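Local coordinates for chorismate mutase protein (Bartonella henselae, PDB 3RMI) that probably catalyses the rearrangement of chorismate to prephenate as an all-helical dimer of the AroQ-type chorismate mutase family, at residues I42-A47 against H95-A99. Residues are numbered along the deposited sequence; the frame is centred on the assembly and turned at random.
With MLT (D-malate), chain D.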
loop_
_atom_site.group_PDB
_atom_site.type_symbol
_atom_site.label_atom_id
_atom_site.label_comp_id
_atom_site.label_asym_id
_atom_site.label_seq_id
_atom_site.Cartn_x
_atom_site.Cartn_y
_atom_site.Cartn_z
ATOM N N ILE A 42 -4.626 -18.584 0.926
ATOM C CA ILE A 42 -5.681 -18.589 1.952
ATOM C C ILE A 42 -7.052 -18.682 1.301
ATOM O O ILE A 42 -7.897 -19.427 1.771
ATOM C CB ILE A 42 -5.618 -17.354 2.908
ATOM C CG1 ILE A 42 -4.345 -17.423 3.764
ATOM C CG2 ILE A 42 -6.887 -17.280 3.824
ATOM C CD1 ILE A 42 -4.100 -16.177 4.643
ATOM N N GLY A 43 -7.280 -17.948 0.213
ATOM C CA GLY A 43 -8.590 -18.001 -0.474
ATOM C C GLY A 43 -8.990 -19.403 -0.941
ATOM O O GLY A 43 -10.166 -19.813 -0.813
ATOM N N ARG A 44 -8.022 -20.148 -1.466
ATOM C CA ARG A 44 -8.269 -21.504 -1.980
ATOM C C ARG A 44 -8.610 -22.461 -0.812
ATOM O O ARG A 44 -9.554 -23.257 -0.876
ATOM C CB ARG A 44 -7.053 -22.019 -2.785
ATOM C CG ARG A 44 -6.814 -21.255 -4.122
ATOM C CD ARG A 44 -5.822 -21.968 -5.060
ATOM N NE ARG A 44 -4.468 -21.895 -4.503
ATOM C CZ ARG A 44 -3.623 -20.855 -4.647
ATOM N NH1 ARG A 44 -3.972 -19.766 -5.340
ATOM N NH2 ARG A 44 -2.417 -20.901 -4.079
ATOM N N LEU A 45 -7.831 -22.337 0.248
ATOM C CA LEU A 45 -8.035 -23.084 1.462
ATOM C C LEU A 45 -9.429 -22.769 2.045
ATOM O O LEU A 45 -10.227 -23.672 2.334
ATOM C CB LEU A 45 -6.909 -22.722 2.429
ATOM C CG LEU A 45 -6.149 -23.845 3.135
ATOM C CD1 LEU A 45 -5.659 -24.983 2.168
ATOM C CD2 LEU A 45 -5.004 -23.230 3.906
ATOM N N LYS A 46 -9.752 -21.485 2.169
ATOM C CA LYS A 46 -11.064 -21.113 2.711
ATOM C C LYS A 46 -12.162 -21.686 1.834
ATOM O O LYS A 46 -13.121 -22.226 2.348
ATOM C CB LYS A 46 -11.238 -19.594 2.826
ATOM C CG LYS A 46 -10.407 -18.913 3.948
ATOM C CD LYS A 46 -10.770 -17.438 4.031
ATOM C CE LYS A 46 -10.107 -16.742 5.180
ATOM N NZ LYS A 46 -10.738 -15.388 5.405
ATOM N N ALA A 47 -12.031 -21.582 0.515
ATOM C CA ALA A 47 -13.066 -22.088 -0.388
ATOM C C ALA A 47 -13.237 -23.618 -0.335
ATOM O O ALA A 47 -14.384 -24.124 -0.375
ATOM C CB ALA A 47 -12.814 -21.625 -1.819
ATOM N N HIS A 95 -11.143 -13.481 -2.279
ATOM C CA HIS A 95 -11.631 -14.677 -1.616
ATOM C C HIS A 95 -12.988 -15.083 -2.153
ATOM O O HIS A 95 -13.245 -16.261 -2.370
ATOM C CB HIS A 95 -11.713 -14.455 -0.103
ATOM C CG HIS A 95 -10.386 -14.506 0.588
ATOM N ND1 HIS A 95 -10.253 -14.349 1.948
ATOM C CD2 HIS A 95 -9.140 -14.730 0.113
ATOM C CE1 HIS A 95 -8.981 -14.462 2.281
ATOM N NE2 HIS A 95 -8.284 -14.698 1.185
ATOM N N GLU A 96 -13.854 -14.103 -2.361
ATOM C CA GLU A 96 -15.171 -14.359 -2.932
ATOM C C GLU A 96 -15.077 -14.852 -4.379
ATOM O O GLU A 96 -15.833 -15.753 -4.770
ATOM C CB GLU A 96 -16.056 -13.106 -2.834
ATOM C CG GLU A 96 -16.432 -12.742 -1.377
ATOM C CD GLU A 96 -17.111 -11.371 -1.209
ATOM O OE1 GLU A 96 -17.034 -10.501 -2.127
ATOM O OE2 GLU A 96 -17.715 -11.171 -0.124
ATOM N N VAL A 97 -14.157 -14.288 -5.168
ATOM C CA VAL A 97 -13.979 -14.729 -6.568
ATOM C C VAL A 97 -13.492 -16.183 -6.658
ATOM O O VAL A 97 -13.981 -16.966 -7.476
ATOM C CB VAL A 97 -13.043 -13.784 -7.377
ATOM C CG1 VAL A 97 -12.637 -14.419 -8.727
ATOM C CG2 VAL A 97 -13.745 -12.441 -7.612
ATOM N N ILE A 98 -12.553 -16.549 -5.798
ATOM C CA ILE A 98 -12.092 -17.928 -5.738
ATOM C C ILE A 98 -13.236 -18.887 -5.356
ATOM O O ILE A 98 -13.337 -19.966 -5.934
ATOM C CB ILE A 98 -10.866 -18.052 -4.800
ATOM C CG1 ILE A 98 -9.661 -17.334 -5.446
ATOM C CG2 ILE A 98 -10.524 -19.495 -4.529
ATOM C CD1 ILE A 98 -8.672 -16.685 -4.468
ATOM N N ALA A 99 -14.116 -18.482 -4.435
ATOM C CA ALA A 99 -15.227 -19.345 -3.982
ATOM C C ALA A 99 -16.291 -19.545 -5.054
ATOM O O ALA A 99 -16.831 -20.650 -5.213
ATOM C CB ALA A 99 -15.870 -18.783 -2.724
HETATM C C1 MLT D . -7.264 -13.258 5.385
HETATM O O1 MLT D . -8.049 -14.170 5.791
HETATM O O2 MLT D . -7.789 -12.465 4.616
HETATM C C2 MLT D . -5.805 -13.148 5.765
HETATM O O3 MLT D . -5.767 -13.741 7.026
HETATM C C3 MLT D . -5.046 -11.829 5.942
HETATM C C4 MLT D . -5.615 -10.524 5.351
HETATM O O4 MLT D . -6.783 -10.087 5.669
HETATM O O5 MLT D . -4.910 -9.810 4.583
HETATM O O HOH W 1 -12.221 -18.201 -0.669
#
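The imidazole of H95 lies against G43, with CD2 3.4 Å from G43 CA, where segments 42-47 and 95-99, on helices 4-48 and 77-106, cross at -50° in the all-helical chorismate mutase type II (AroQ) fold. With no side chain on G43, the axes of the two segments come within 8.6 Å and the ring reaches the backbone of the first helix. Beside it, the CG2 branch of I98 sits 3.7 Å from G43 O and touches A47 CB, which packs in turn on A99 at the far end of the contact. A water bridges the helices, donating to G43 O and to H95 O, although both carbonyls also accept helical bonds, from A47 N and A99 N.

The H95 side of the contact borders the malate site, which the K46 chain reaches with its tip. K46, extended beyond CG, runs past the H95 ring and gives a hydrogen bond from NZ to malate O1 (3.0 Å), while I42 CD1 packs 3.7 Å from malate C2. R35, R58 and Q62 of the same chain, and R18 of the second subunit, also hydrogen-bond to the malate, which probably marks the active site, as in related AroQ enzymes. The ammonium of K46 is further held by P52 O, and H95 NE2 bonds to T39 O, which helps to set the rotation of the ring. That leaves H95 ND1 buried without a hydrogen-bonding partner, 3.6 Å from K46 NZ.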